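Local atomic coordinates of putative cytochrome P450 YjiB (Bacillus subtilis subsp. subtilis, PDB entry 4RM4), a protein that binds heme and probably acts as a cytochrome P450 monooxygenase, using molecular oxygen to oxidise organic substrates. Residues A[286-291]-A[311-316]. Residues are numbered along the deposited sequence; the frame is centred on the assembly and turned at random.
Sequences APVLRR and LAFVAS. With HEM (protoporphyrin IX containing Fe), chain B.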
ATOM      1  N   ALA A 286       5.378   0.641   0.771  1.00 15.51           N
ATOM      2  CA  ALA A 286       5.343   1.356   2.043  1.00 14.00           C
ATOM      3  C   ALA A 286       6.567   0.974   2.865  1.00 14.66           C
ATOM      4  O   ALA A 286       6.510   0.060   3.679  1.00 16.48           O
ATOM      5  CB  ALA A 286       4.038   1.048   2.794  1.00 16.16           C
ATOM      6  N   PRO A 287       7.691   1.674   2.643  1.00 20.45           N
ATOM      7  CA  PRO A 287       9.005   1.243   3.156  1.00 14.73           C
ATOM      8  C   PRO A 287       9.213   1.383   4.651  1.00 18.35           C
ATOM      9  O   PRO A 287      10.127   0.746   5.178  1.00 15.60           O
ATOM     10  CB  PRO A 287       9.985   2.174   2.429  1.00 18.32           C
ATOM     11  CG  PRO A 287       9.172   3.394   2.111  1.00 17.93           C
ATOM     12  CD  PRO A 287       7.801   2.855   1.766  1.00 17.12           C
ATOM     13  N   VAL A 288       8.411   2.211   5.320  1.00 15.56           N
ATOM     14  CA  VAL A 288       8.696   2.551   6.708  1.00 17.29           C
ATOM     15  C   VAL A 288       7.412   2.701   7.548  1.00 16.68           C
ATOM     16  O   VAL A 288       6.399   3.237   7.088  1.00 17.32           O
ATOM     17  CB  VAL A 288       9.627   3.814   6.771  1.00 14.56           C
ATOM     18  CG1 VAL A 288       8.924   5.046   6.180  1.00 15.50           C
ATOM     19  CG2 VAL A 288      10.102   4.079   8.187  1.00 15.76           C
ATOM     20  N   LEU A 289       7.446   2.199   8.780  1.00 14.03           N
ATOM     21  CA  LEU A 289       6.269   2.207   9.628  1.00 14.42           C
ATOM     22  C   LEU A 289       6.687   2.814  10.970  1.00 16.59           C
ATOM     23  O   LEU A 289       7.818   2.616  11.404  1.00 17.96           O
ATOM     24  CB  LEU A 289       5.761   0.776   9.813  1.00 16.34           C
ATOM     25  CG  LEU A 289       5.257  -0.006   8.603  1.00 16.91           C
ATOM     26  CD1 LEU A 289       4.868  -1.425   9.038  1.00 17.93           C
ATOM     27  CD2 LEU A 289       4.058   0.684   7.947  1.00 18.73           C
ATOM     28  N   ARG A 290       5.793   3.580  11.590  1.00 17.13           N
ATOM     29  CA  ARG A 290       6.093   4.264  12.846  1.00 15.95           C
ATOM     30  C   ARG A 290       5.464   3.571  14.062  1.00 18.40           C
ATOM     31  O   ARG A 290       4.350   3.055  13.996  1.00 16.20           O
ATOM     32  CB  ARG A 290       5.590   5.716  12.783  1.00 20.64           C
ATOM     33  CG  ARG A 290       6.179   6.561  11.656  1.00 32.90           C
ATOM     34  CD  ARG A 290       5.539   7.947  11.632  1.00 32.60           C
ATOM     35  NE  ARG A 290       6.086   8.793  10.574  1.00 45.69           N
ATOM     36  CZ  ARG A 290       7.056   9.684  10.753  1.00 51.43           C
ATOM     37  NH1 ARG A 290       7.592   9.855  11.955  1.00 49.07           N
ATOM     38  NH2 ARG A 290       7.491  10.409   9.731  1.00 55.86           N
ATOM     39  N   ARG A 291       6.201   3.551  15.169  1.00 18.45           N
ATOM     40  CA  ARG A 291       5.658   3.128  16.456  1.00 16.48           C
ATOM     41  C   ARG A 291       6.151   4.058  17.556  1.00 18.74           C
ATOM     42  O   ARG A 291       7.123   4.801  17.382  1.00 22.00           O
ATOM     43  CB  ARG A 291       6.065   1.683  16.787  1.00 16.09           C
ATOM     44  CG  ARG A 291       5.565   0.617  15.791  1.00 16.82           C
ATOM     45  CD  ARG A 291       4.077   0.391  15.977  1.00 15.64           C
ATOM     46  NE  ARG A 291       3.561  -0.767  15.252  1.00 14.74           N
ATOM     47  CZ  ARG A 291       3.101  -0.728  14.004  1.00 16.68           C
ATOM     48  NH1 ARG A 291       3.122   0.412  13.331  1.00 13.49           N
ATOM     49  NH2 ARG A 291       2.635  -1.832  13.426  1.00 15.84           N
ATOM     50  N   LEU A 311      11.200   4.397  13.770  1.00 15.09           N
ATOM     51  CA  LEU A 311      10.911   4.124  12.368  1.00 13.02           C
ATOM     52  C   LEU A 311      11.414   2.718  12.004  1.00 14.83           C
ATOM     53  O   LEU A 311      12.602   2.434  12.087  1.00 14.01           O
ATOM     54  CB  LEU A 311      11.569   5.180  11.478  1.00 15.93           C
ATOM     55  CG  LEU A 311      11.092   6.626  11.645  1.00 19.90           C
ATOM     56  CD1 LEU A 311      11.949   7.548  10.781  1.00 20.60           C
ATOM     57  CD2 LEU A 311       9.617   6.761  11.271  1.00 23.65           C
ATOM     58  N   ALA A 312      10.501   1.834  11.608  1.00 12.99           N
ATOM     59  CA  ALA A 312      10.865   0.461  11.283  1.00 13.27           C
ATOM     60  C   ALA A 312      10.828   0.320   9.763  1.00 16.04           C
ATOM     61  O   ALA A 312       9.762   0.369   9.159  1.00 14.99           O
ATOM     62  CB  ALA A 312       9.903  -0.516  11.954  1.00 16.62           C
ATOM     63  N   PHE A 313      12.001   0.197   9.162  1.00 13.42           N
ATOM     64  CA  PHE A 313      12.146   0.121   7.711  1.00 13.00           C
ATOM     65  C   PHE A 313      11.890  -1.268   7.139  1.00 13.09           C
ATOM     66  O   PHE A 313      12.810  -2.056   6.961  1.00 13.40           O
ATOM     67  CB  PHE A 313      13.547   0.631   7.306  1.00 14.48           C
ATOM     68  CG  PHE A 313      13.676   2.121   7.397  1.00 19.36           C
ATOM     69  CD1 PHE A 313      13.461   2.917   6.283  1.00 20.11           C
ATOM     70  CD2 PHE A 313      13.970   2.737   8.608  1.00 15.14           C
ATOM     71  CE1 PHE A 313      13.534   4.301   6.371  1.00 22.81           C
ATOM     72  CE2 PHE A 313      14.055   4.119   8.700  1.00 18.47           C
ATOM     73  CZ  PHE A 313      13.838   4.901   7.590  1.00 20.00           C
ATOM     74  N   VAL A 314      10.625  -1.572   6.869  1.00 15.01           N
ATOM     75  CA  VAL A 314      10.269  -2.857   6.305  1.00 16.77           C
ATOM     76  C   VAL A 314      10.931  -3.034   4.935  1.00 12.99           C
ATOM     77  O   VAL A 314      11.252  -4.146   4.542  1.00 14.12           O
ATOM     78  CB  VAL A 314       8.733  -3.070   6.227  1.00 20.74           C
ATOM     79  CG1 VAL A 314       8.112  -3.122   7.640  1.00 16.58           C
ATOM     80  CG2 VAL A 314       8.078  -1.988   5.403  1.00 21.35           C
ATOM     81  N   ALA A 315      11.203  -1.939   4.239  1.00 14.24           N
ATOM     82  CA  ALA A 315      11.903  -2.058   2.962  1.00 15.18           C
ATOM     83  C   ALA A 315      13.299  -2.617   3.157  1.00 17.01           C
ATOM     84  O   ALA A 315      13.764  -3.398   2.333  1.00 17.66           O
ATOM     85  CB  ALA A 315      11.959  -0.735   2.227  1.00 18.27           C
ATOM     86  N   SER A 316      13.959  -2.214   4.243  1.00 15.69           N
ATOM     87  CA  SER A 316      15.295  -2.725   4.565  1.00 17.04           C
ATOM     88  C   SER A 316      15.229  -4.165   5.079  1.00 17.55           C
ATOM     89  O   SER A 316      16.051  -5.013   4.702  1.00 14.94           O
ATOM     90  CB  SER A 316      15.982  -1.815   5.598  1.00 16.01           C
ATOM     91  OG  SER A 316      17.254  -2.332   6.004  1.00 15.57           O
TER
HETATM   92  CHA HEM B 401      -2.295  -1.692   7.021  1.00 13.97           C
HETATM   93  CHB HEM B 401       0.821  -2.054   3.339  1.00 12.70           C
HETATM   94  CHC HEM B 401      -2.890  -2.053   0.178  1.00 12.72           C
HETATM   95  CHD HEM B 401      -5.971  -1.183   3.816  1.00 14.60           C
HETATM   96  C1A HEM B 401      -1.123  -1.832   6.307  1.00 15.73           C
HETATM   97  C2A HEM B 401       0.204  -2.027   6.858  1.00 14.99           C
HETATM   98  C3A HEM B 401       1.065  -2.128   5.843  1.00 14.61           C
HETATM   99  C4A HEM B 401       0.317  -2.016   4.613  1.00 12.19           C
HETATM  100  CMA HEM B 401       2.602  -2.333   5.947  1.00 14.35           C
HETATM  101  CAA HEM B 401       0.570  -2.119   8.361  1.00 15.35           C
HETATM  102  CBA HEM B 401       0.644  -0.735   8.980  1.00 14.92           C
HETATM  103  CGA HEM B 401       1.278  -0.774  10.352  1.00 17.03           C
HETATM  104  O1A HEM B 401       1.462   0.333  10.920  1.00 17.48           O
HETATM  105  O2A HEM B 401       1.596  -1.879  10.862  1.00 14.94           O
HETATM  106  C1B HEM B 401       0.072  -2.119   2.190  1.00 13.19           C
HETATM  107  C2B HEM B 401       0.597  -2.413   0.870  1.00 11.63           C
HETATM  108  C3B HEM B 401      -0.426  -2.391   0.004  1.00 11.00           C
HETATM  109  C4B HEM B 401      -1.638  -2.114   0.736  1.00 14.32           C
HETATM  110  CMB HEM B 401       2.087  -2.680   0.565  1.00 14.46           C
HETATM  111  CAB HEM B 401      -0.436  -2.662  -1.518  1.00 14.12           C
HETATM  112  CBB HEM B 401       0.562  -3.332  -2.096  1.00 20.59           C
HETATM  113  C1C HEM B 401      -4.044  -1.852   0.890  1.00 16.31           C
HETATM  114  C2C HEM B 401      -5.391  -1.849   0.353  1.00 13.19           C
HETATM  115  C3C HEM B 401      -6.229  -1.609   1.370  1.00 14.14           C
HETATM  116  C4C HEM B 401      -5.450  -1.456   2.567  1.00 13.03           C
HETATM  117  CMC HEM B 401      -5.718  -2.098  -1.134  1.00 13.85           C
HETATM  118  CAC HEM B 401      -7.772  -1.482   1.386  1.00 15.02           C
HETATM  119  CBC HEM B 401      -8.528  -1.351   0.291  1.00 17.83           C
HETATM  120  C1D HEM B 401      -5.274  -1.211   5.003  1.00 15.43           C
HETATM  121  C2D HEM B 401      -5.866  -0.952   6.284  1.00 16.53           C
HETATM  122  C3D HEM B 401      -4.726  -1.111   7.297  1.00 13.16           C
HETATM  123  C4D HEM B 401      -3.556  -1.455   6.514  1.00 15.66           C
HETATM  124  CMD HEM B 401      -7.341  -0.602   6.558  1.00 14.74           C
HETATM  125  CAD HEM B 401      -4.825  -0.949   8.833  1.00 13.68           C
HETATM  126  CBD HEM B 401      -5.119  -2.328   9.430  1.00 16.67           C
HETATM  127  CGD HEM B 401      -5.119  -2.249  10.939  1.00 16.03           C
HETATM  128  O1D HEM B 401      -5.643  -3.201  11.581  1.00 15.71           O
HETATM  129  O2D HEM B 401      -4.618  -1.226  11.473  1.00 16.99           O
HETATM  130  NA  HEM B 401      -1.006  -1.823   4.930  1.00 12.22           N
HETATM  131  NB  HEM B 401      -1.295  -1.934   2.058  1.00 15.68           N
HETATM  132  NC  HEM B 401      -4.110  -1.604   2.248  1.00 18.81           N
HETATM  133  ND  HEM B 401      -3.934  -1.509   5.175  1.00 13.15           N
HETATM  134 FE   HEM B 401      -2.596  -1.871   3.629  1.00 16.37          FE
HETATM  135  O   HOH W   1      -1.949   0.474   3.457  1.00 24.37           O
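Leu-289 and Ala-312 face each other as an antiparallel hydrogen-bonded pair. Ala-312 N gives a nearly straight bond to Leu-289 O (2.8 Å), and Leu-289 N returns one to Ala-312 O (3.0 Å). Where segment 311-316 turns into helix 314-317, Ala-315 N bonds to Pro-287 O, so a helical N-H takes over from the strand ladder; CB of Pro-287 packs on CB of Ala-315 at 3.5 Å.

Arg-290 and Leu-311, the next, non-hydrogen-bonded pair, put their side chains on one face of the sheet. They run side by side, with CD2 of Leu-311 3.5 Å from Arg-290 CG and lying over one guanidinium face near its rim. The rotamer of Val-288 (chi1 64°) sets CG2 anti to the backbone N and carries it over the centre of the Phe-313 ring, a CH-pi contact 3.8 Å from the centroid; CG2 also touches Leu-311 CB. On the other face Leu-289 reaches the heme: CD2 meets CBA and the methyl CMA, while CD1 touches Val-314 CG1 and the propionate.

Arg-291, bent at chi2 (-74°), grips that propionate end-on, NH1 to O1A at 2.9 Å and NH2 to O2A at 2.8 Å. NH1 also bonds to Arg-290 O and NH2 to Val-60 O of helix 53-61, which fixes the guanidinium's rotation. An alanine in place of Arg-291 would probably leave this propionate without its two guanidinium hydrogen bonds and less firmly held in its orientation. Strand 47-50 continues the sheet beyond Leu-311, and Phe-313 stacks on Phe-51.

This pairing thus joins the P450 beta sheet to the heme edge: Leu-289 packs against it, and the two-pronged grip of Arg-291 probably balances the propionate's negative charge.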